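Local atomic coordinates of twin-arginine translocation pathway signal (Rhodoferax ferrireducens, PDB entry 5IM2), a protein that probably serves as the solute-binding component of a TRAP transporter, holding a molecule of copurified benzoate in its ligand pocket. Residues A58-N62 with V63-M67; A322-A325 with Q326-R330; V340-M343 with N344-G347. All blocks are in the same frame, centred on the assembly; numbering follows the deposited sequence.

Contact 1: A58-N62 with V63-M67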
loop_
_atom_site.group_PDB
_atom_site.type_symbol
_atom_site.label_atom_id
_atom_site.label_comp_id
_atom_site.label_asym_id
_atom_site.label_seq_id
_atom_site.Cartn_x
_atom_site.Cartn_y
_atom_site.Cartn_z
ATOM N N ALA A 58 4.474 -5.242 -12.095
ATOM C CA ALA A 58 5.340 -5.630 -13.192
ATOM C C ALA A 58 6.468 -6.509 -12.673
ATOM O O ALA A 58 6.960 -6.296 -11.564
ATOM C CB ALA A 58 5.938 -4.399 -13.850
ATOM N N PRO A 59 6.938 -7.477 -13.464
ATOM C CA PRO A 59 8.047 -8.313 -12.971
ATOM C C PRO A 59 9.338 -7.546 -12.692
ATOM O O PRO A 59 10.105 -7.950 -11.809
ATOM C CB PRO A 59 8.236 -9.352 -14.086
ATOM C CG PRO A 59 7.615 -8.776 -15.277
ATOM C CD PRO A 59 6.487 -7.888 -14.796
ATOM N N GLN A 60 9.595 -6.432 -13.370
ATOM C CA GLN A 60 10.845 -5.715 -13.154
ATOM C C GLN A 60 10.769 -4.715 -11.994
ATOM O O GLN A 60 11.607 -3.813 -11.895
ATOM C CB GLN A 60 11.274 -5.024 -14.448
ATOM C CG GLN A 60 11.728 -6.035 -15.513
ATOM C CD GLN A 60 12.700 -7.085 -14.957
ATOM O OE1 GLN A 60 13.721 -6.743 -14.363
ATOM N NE2 GLN A 60 12.361 -8.367 -15.122
ATOM N N SER A 61 9.839 -4.900 -11.084
ATOM C CA SER A 61 9.602 -3.966 -9.995
ATOM C C SER A 61 10.314 -4.412 -8.735
ATOM O O SER A 61 10.569 -5.598 -8.541
ATOM C CB SER A 61 8.113 -3.870 -9.697
ATOM O OG SER A 61 7.621 -5.131 -9.252
ATOM N N ASN A 62 10.575 -3.434 -7.854
ATOM C CA ASN A 62 11.104 -3.704 -6.519
ATOM C C ASN A 62 10.229 -4.706 -5.773
ATOM O O ASN A 62 10.736 -5.626 -5.134
ATOM C CB ASN A 62 11.211 -2.384 -5.727
ATOM C CG ASN A 62 11.548 -2.593 -4.262
ATOM O OD1 ASN A 62 12.518 -3.286 -3.928
ATOM N ND2 ASN A 62 10.773 -1.964 -3.375
ATOM N N VAL A 63 8.908 -4.543 -5.821
ATOM C CA VAL A 63 8.032 -5.480 -5.111
ATOM C C VAL A 63 8.196 -6.902 -5.629
ATOM O O VAL A 63 8.382 -7.845 -4.849
ATOM C CB VAL A 63 6.565 -5.044 -5.198
ATOM C CG1 VAL A 63 5.696 -6.147 -4.646
ATOM C CG2 VAL A 63 6.348 -3.770 -4.418
ATOM N N TRP A 64 8.038 -7.109 -6.942
ATOM C CA TRP A 64 8.117 -8.477 -7.441
ATOM C C TRP A 64 9.468 -9.094 -7.116
ATOM O O TRP A 64 9.540 -10.222 -6.612
ATOM C CB TRP A 64 7.859 -8.511 -8.940
ATOM C CG TRP A 64 7.816 -9.897 -9.552
ATOM C CD1 TRP A 64 8.762 -10.459 -10.347
ATOM C CD2 TRP A 64 6.733 -10.843 -9.495
ATOM N NE1 TRP A 64 8.365 -11.702 -10.748
ATOM C CE2 TRP A 64 7.119 -11.960 -10.244
ATOM C CE3 TRP A 64 5.484 -10.852 -8.865
ATOM C CZ2 TRP A 64 6.306 -13.083 -10.392
ATOM C CZ3 TRP A 64 4.678 -11.966 -9.018
ATOM C CH2 TRP A 64 5.086 -13.060 -9.771
ATOM N N GLN A 65 10.554 -8.365 -7.408
ATOM C CA GLN A 65 11.895 -8.931 -7.317
ATOM C C GLN A 65 12.324 -9.142 -5.872
ATOM O O GLN A 65 12.953 -10.161 -5.545
ATOM C CB GLN A 65 12.904 -8.022 -8.031
ATOM C CG GLN A 65 12.732 -7.888 -9.520
ATOM C CD GLN A 65 13.118 -9.125 -10.266
ATOM O OE1 GLN A 65 14.008 -9.861 -9.842
ATOM N NE2 GLN A 65 12.445 -9.376 -11.396
ATOM N N ASN A 66 12.015 -8.193 -4.988
ATOM C CA ASN A 66 12.584 -8.202 -3.645
ATOM C C ASN A 66 11.599 -8.538 -2.549
ATOM O O ASN A 66 12.028 -8.727 -1.398
ATOM C CB ASN A 66 13.200 -6.836 -3.329
ATOM C CG ASN A 66 14.324 -6.493 -4.257
ATOM O OD1 ASN A 66 15.172 -7.346 -4.572
ATOM N ND2 ASN A 66 14.339 -5.258 -4.729
ATOM N N MET A 67 10.307 -8.626 -2.864
ATOM C CA MET A 67 9.309 -9.058 -1.893
ATOM C C MET A 67 8.626 -10.341 -2.326
ATOM O O MET A 67 8.762 -11.365 -1.646
ATOM C CB MET A 67 8.277 -7.938 -1.669
ATOM C CG MET A 67 8.930 -6.717 -1.072
ATOM S SD MET A 67 7.987 -5.190 -1.235
ATOM C CE MET A 67 6.463 -5.676 -0.465
#

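Contact 2: A322-A325 with Q326-R330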
loop_
_atom_site.group_PDB
_atom_site.type_symbol
_atom_site.label_atom_id
_atom_site.label_comp_id
_atom_site.label_asym_id
_atom_site.label_seq_id
_atom_site.Cartn_x
_atom_site.Cartn_y
_atom_site.Cartn_z
ATOM N N ALA A 322 9.016 20.758 7.376
ATOM C CA ALA A 322 8.058 20.404 8.426
ATOM C C ALA A 322 7.054 21.518 8.682
ATOM O O ALA A 322 5.890 21.241 9.010
ATOM C CB ALA A 322 8.812 20.088 9.724
ATOM N N LEU A 323 7.500 22.777 8.566
ATOM C CA LEU A 323 6.644 23.937 8.815
ATOM C C LEU A 323 5.513 24.026 7.799
ATOM O O LEU A 323 4.361 24.282 8.167
ATOM C CB LEU A 323 7.474 25.221 8.778
ATOM C CG LEU A 323 6.728 26.498 9.163
ATOM C CD1 LEU A 323 6.379 26.506 10.659
ATOM C CD2 LEU A 323 7.562 27.715 8.777
ATOM N N GLU A 324 5.823 23.844 6.517
ATOM C CA GLU A 324 4.767 23.779 5.512
ATOM C C GLU A 324 3.951 22.503 5.644
ATOM O O GLU A 324 2.739 22.501 5.387
ATOM C CB GLU A 324 5.365 23.879 4.109
ATOM C CG GLU A 324 4.337 23.702 2.971
ATOM C CD GLU A 324 3.245 24.774 2.949
ATOM O OE1 GLU A 324 3.441 25.854 3.534
ATOM O OE2 GLU A 324 2.180 24.525 2.339
ATOM N N ALA A 325 4.586 21.402 6.035
ATOM C CA ALA A 325 3.825 20.191 6.270
ATOM C C ALA A 325 2.664 20.476 7.209
ATOM O O ALA A 325 1.592 19.901 7.053
ATOM C CB ALA A 325 4.730 19.105 6.826
ATOM N N GLN A 326 2.842 21.408 8.149
ATOM C CA GLN A 326 1.766 21.722 9.088
ATOM C C GLN A 326 0.551 22.300 8.376
ATOM O O GLN A 326 -0.584 22.071 8.810
ATOM C CB GLN A 326 2.259 22.688 10.167
ATOM C CG GLN A 326 3.049 22.010 11.269
ATOM C CD GLN A 326 2.198 21.041 12.075
ATOM O OE1 GLN A 326 2.564 19.879 12.260
ATOM N NE2 GLN A 326 1.055 21.518 12.559
ATOM N N GLU A 327 0.758 23.000 7.258
ATOM C CA GLU A 327 -0.377 23.504 6.484
ATOM C C GLU A 327 -1.109 22.377 5.771
ATOM O O GLU A 327 -2.344 22.409 5.652
ATOM C CB GLU A 327 0.107 24.565 5.497
ATOM C CG GLU A 327 0.620 25.827 6.181
ATOM C CD GLU A 327 -0.407 26.465 7.132
ATOM O OE1 GLU A 327 -1.516 26.833 6.674
ATOM O OE2 GLU A 327 -0.104 26.592 8.341
ATOM N N PHE A 328 -0.377 21.369 5.287
ATOM C CA PHE A 328 -1.034 20.170 4.770
ATOM C C PHE A 328 -1.874 19.489 5.852
ATOM O O PHE A 328 -3.026 19.104 5.601
ATOM C CB PHE A 328 0.000 19.207 4.185
ATOM C CG PHE A 328 0.506 19.595 2.808
ATOM C CD1 PHE A 328 1.568 20.477 2.656
ATOM C CD2 PHE A 328 -0.078 19.063 1.668
ATOM C CE1 PHE A 328 2.036 20.822 1.388
ATOM C CE2 PHE A 328 0.390 19.387 0.416
ATOM C CZ PHE A 328 1.439 20.280 0.269
ATOM N N LYS A 329 -1.324 19.329 7.062
ATOM C CA LYS A 329 -2.082 18.629 8.108
ATOM C C LYS A 329 -3.320 19.426 8.495
ATOM O O LYS A 329 -4.384 18.854 8.789
ATOM C CB LYS A 329 -1.226 18.384 9.358
ATOM C CG LYS A 329 0.236 18.135 9.097
ATOM C CD LYS A 329 1.002 17.679 10.337
ATOM C CE LYS A 329 2.463 17.415 9.976
ATOM N NZ LYS A 329 3.270 16.913 11.116
ATOM N N ARG A 330 -3.191 20.750 8.501
ATOM C CA ARG A 330 -4.316 21.619 8.811
ATOM C C ARG A 330 -5.440 21.436 7.797
ATOM O O ARG A 330 -6.616 21.296 8.165
ATOM C CB ARG A 330 -3.830 23.066 8.831
ATOM C CG ARG A 330 -4.838 24.042 9.360
ATOM C CD ARG A 330 -4.494 25.456 8.953
ATOM N NE ARG A 330 -3.144 25.833 9.358
ATOM C CZ ARG A 330 -2.821 26.299 10.559
ATOM N NH1 ARG A 330 -3.751 26.448 11.501
ATOM N NH2 ARG A 330 -1.560 26.625 10.813
HETATM O O HOH W 1 4.881 19.266 10.700
HETATM O O HOH W 2 2.782 26.159 9.244
#

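Contact 3: V340-M343 with N344-G347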
loop_
_atom_site.group_PDB
_atom_site.type_symbol
_atom_site.label_atom_id
_atom_site.label_comp_id
_atom_site.label_asym_id
_atom_site.label_seq_id
_atom_site.Cartn_x
_atom_site.Cartn_y
_atom_site.Cartn_z
ATOM N N VAL A 340 -13.884 8.539 11.275
ATOM C CA VAL A 340 -14.471 8.087 12.534
ATOM C C VAL A 340 -15.986 8.085 12.435
ATOM O O VAL A 340 -16.659 7.128 12.843
ATOM C CB VAL A 340 -13.961 8.968 13.687
ATOM C CG1 VAL A 340 -14.859 8.822 14.947
ATOM C CG2 VAL A 340 -12.513 8.601 13.988
ATOM N N GLU A 341 -16.549 9.144 11.861
ATOM C CA GLU A 341 -17.998 9.219 11.724
ATOM C C GLU A 341 -18.526 8.121 10.797
ATOM O O GLU A 341 -19.564 7.503 11.079
ATOM C CB GLU A 341 -18.357 10.614 11.224
ATOM C CG GLU A 341 -19.829 10.950 11.251
ATOM C CD GLU A 341 -20.087 12.435 11.054
ATOM O OE1 GLU A 341 -19.119 13.166 10.747
ATOM O OE2 GLU A 341 -21.250 12.873 11.212
ATOM N N ASP A 342 -17.820 7.852 9.692
ATOM C CA ASP A 342 -18.212 6.769 8.787
ATOM C C ASP A 342 -18.157 5.410 9.478
ATOM O O ASP A 342 -19.024 4.553 9.238
ATOM C CB ASP A 342 -17.321 6.764 7.545
ATOM C CG ASP A 342 -17.785 5.776 6.519
ATOM O OD1 ASP A 342 -19.009 5.728 6.262
ATOM O OD2 ASP A 342 -16.947 5.038 5.966
ATOM N N MET A 343 -17.131 5.174 10.313
ATOM C CA MET A 343 -17.057 3.900 11.035
ATOM C C MET A 343 -18.218 3.773 12.022
ATOM O O MET A 343 -18.813 2.700 12.160
ATOM C CB MET A 343 -15.724 3.765 11.771
ATOM C CG MET A 343 -14.470 3.670 10.858
ATOM S SD MET A 343 -14.558 2.456 9.517
ATOM C CE MET A 343 -14.923 3.600 8.187
ATOM N N ASN A 344 -18.540 4.849 12.733
ATOM C CA ASN A 344 -19.661 4.793 13.662
ATOM C C ASN A 344 -20.954 4.447 12.931
ATOM O O ASN A 344 -21.769 3.657 13.428
ATOM C CB ASN A 344 -19.831 6.132 14.383
ATOM C CG ASN A 344 -18.710 6.439 15.358
ATOM O OD1 ASN A 344 -17.986 5.549 15.820
ATOM N ND2 ASN A 344 -18.567 7.718 15.680
ATOM N N GLN A 345 -21.184 5.059 11.763
ATOM C CA GLN A 345 -22.379 4.741 10.997
ATOM C C GLN A 345 -22.388 3.296 10.510
ATOM O O GLN A 345 -23.466 2.756 10.235
ATOM C CB GLN A 345 -22.502 5.691 9.806
ATOM C CG GLN A 345 -23.022 7.058 10.188
ATOM C CD GLN A 345 -22.427 8.177 9.356
ATOM O OE1 GLN A 345 -21.893 7.949 8.266
ATOM N NE2 GLN A 345 -22.516 9.401 9.871
ATOM N N ARG A 346 -21.217 2.673 10.367
ATOM C CA ARG A 346 -21.125 1.272 9.974
ATOM C C ARG A 346 -21.263 0.320 11.156
ATOM O O ARG A 346 -21.182 -0.898 10.962
ATOM C CB ARG A 346 -19.810 1.030 9.244
ATOM C CG ARG A 346 -19.762 1.724 7.924
ATOM C CD ARG A 346 -18.384 1.579 7.342
ATOM N NE ARG A 346 -18.217 2.242 6.060
ATOM C CZ ARG A 346 -18.376 1.660 4.878
ATOM N NH1 ARG A 346 -18.709 0.378 4.786
ATOM N NH2 ARG A 346 -18.187 2.367 3.778
ATOM N N GLY A 347 -21.505 0.845 12.357
ATOM C CA GLY A 347 -21.686 0.041 13.549
ATOM C C GLY A 347 -20.413 -0.274 14.285
ATOM O O GLY A 347 -20.444 -1.067 15.233
HETATM O O HOH W 3 -18.738 5.122 3.313
#

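Contact 1: A58-N62 with V63-M67
The indole of W64 lies against P59, its CD1 corner 3.2 Å from P59 O and 3.9 Å from P59 CB, both P59 O and A58 O approaching the ring obliquely. In the ring plane, at its edge, sits NE2 of Q65, while F53, T55 and P89 also touch this side chain. With CG anti to the backbone N (chi1 -176°), W64 turns its ring to the side of the preceding turn. The Q65 amide reaches back over the same turn: NE2 donates to P59 O at 2.8 Å, the acceptor close to the amide plane but the donor above the plane of the carbonyl. The Q60 amide lies near that of Q65, their NE2 atoms 3.9 Å apart. N62 and N66 cross at about a right angle, amide planes 57° apart, yet N66 ND2 donates almost straight (173°) to N62 OD1 at 2.8 Å, in the planes of both groups. Because N62 ND2 is bonded in turn to E234 of the benzoate pocket, both ends of this amide are held, which should fix its rotation. At the turn itself, S61 OG accepts from W64 N at 3.1 Å and donates to A58 O at 2.7 Å; A58 O takes S61 N as well, so two donors grip it. Q65 N and N66 N bond to S61 O and N62 O, starting the helical pattern. S61 is the N-cap of helix 62-78, joined to a type I turn from A58, and the first turn of this helix carries the V63 side chain to about 5 Å from the bound benzoate.

Contact 2: A322-A325 with Q326-R330
Across one turn of helix, A325 O takes the N-H of K329 at 3.0 Å. The bonds nearer the helix start are less regular. E324 O is shared by E327 N, three residues on, at 2.8 Å and, more weakly, by F328 N, four residues on, while Q326 N is divided in two weak bonds between A322 O and L323 O. Bonds of both spacings are thus mixed in the first turn of helix 322-332, which directly follows 316-320, an outermost strand of the six-stranded sheet. Two waters supplement these carbonyls: one bridges A322 O, Q326 OE1 and K329 NZ, the other donates to both L323 O and E327 OE2. Among charged groups, R330 NH2 meets E327 OE2 at 2.9 Å on the syn side of the carboxylate and close to the guanidinium plane, with NE adding weaker bonds. K329 NZ has its main partner in G255 O and makes a cation-pi contact with F133; its bond to Q326 OE1 is weak. The side chains of E324 and E327 cross at about a right angle, their carboxylate planes 49° apart and their OE1 atoms 5.9 Å apart, two like charges that would probably repel to some degree. In the van der Waals contacts, the E324 carboxylate stands almost perpendicular to the F328 ring (86°), with OE2 3.8 Å from F328 CE1; the ring itself meets F251 edge-to-face and also touches F133 and L186. The closest side-chain approach between the two segments is at K329, whose first torsion is twisted to -33°, away from a staggered position, bringing CG to 3.0 Å from A325 O before the rest of the chain runs out extended past the A325 methyl.

Contact 3: V340-M343 with N344-G347
D342 and R346 meet one turn apart near the end of helix 334-345. D342 holds CG anti to its backbone N (chi1 -173°), which sends the carboxylate towards R346. R346 leaves the backbone with CG beside its own N and then runs extended from CG to NE, so that NE donates to D342 OD2 at 3.1 Å in a nearly straight hydrogen bond (165°) that is part of a salt bridge. The oxygen lies near the guanidinium plane, whereas the donor comes from above the carboxylate plane; the two flat groups stand 87° apart. A water links D342 OD1 to R346 NH2. M343, bent at both chi2 and chi3, folds its CE to 4.1 Å from R346 CD and packs on P124 and R196. N344 lies side by side with V340, and its OD1 accepts from G350 N. Replacing R346 by a leucine would probably leave D342 with R196 but without its partner one turn on, and the water without its link to the arginine. G347 then leaves the helix at positive phi in the Schellman motif that closes it; at these backbone angles a CB would be jammed against the preceding carbonyl O, which calls for glycine. Since D342 OD2 also forms a salt bridge with R196, two arginines share one carboxylate, which is likely to favour its ionised form and ties this helix end to helix 196-205.

In the fold
No two of the contacts hold the same elements, and none touches another. The centre of contact 1 lies about 14 Å from that of the chain, the nearest of the three, beside the benzoate pocket; contacts 2 and 3, centred about 23 Å out, are on the opposite side of that centre. The latter two sit on consecutive helices, 322-332 and 334-345, with nearest atoms about 14 Å apart. All three are partly buried, contact 3 having the most exposed residues. Chemistry follows place: neutral amides and a hydroxyl shape the helix start in contact 1, whereas charged pairs are joined by waters, two in contact 2, at a helix start, and one in contact 3, at a helix end.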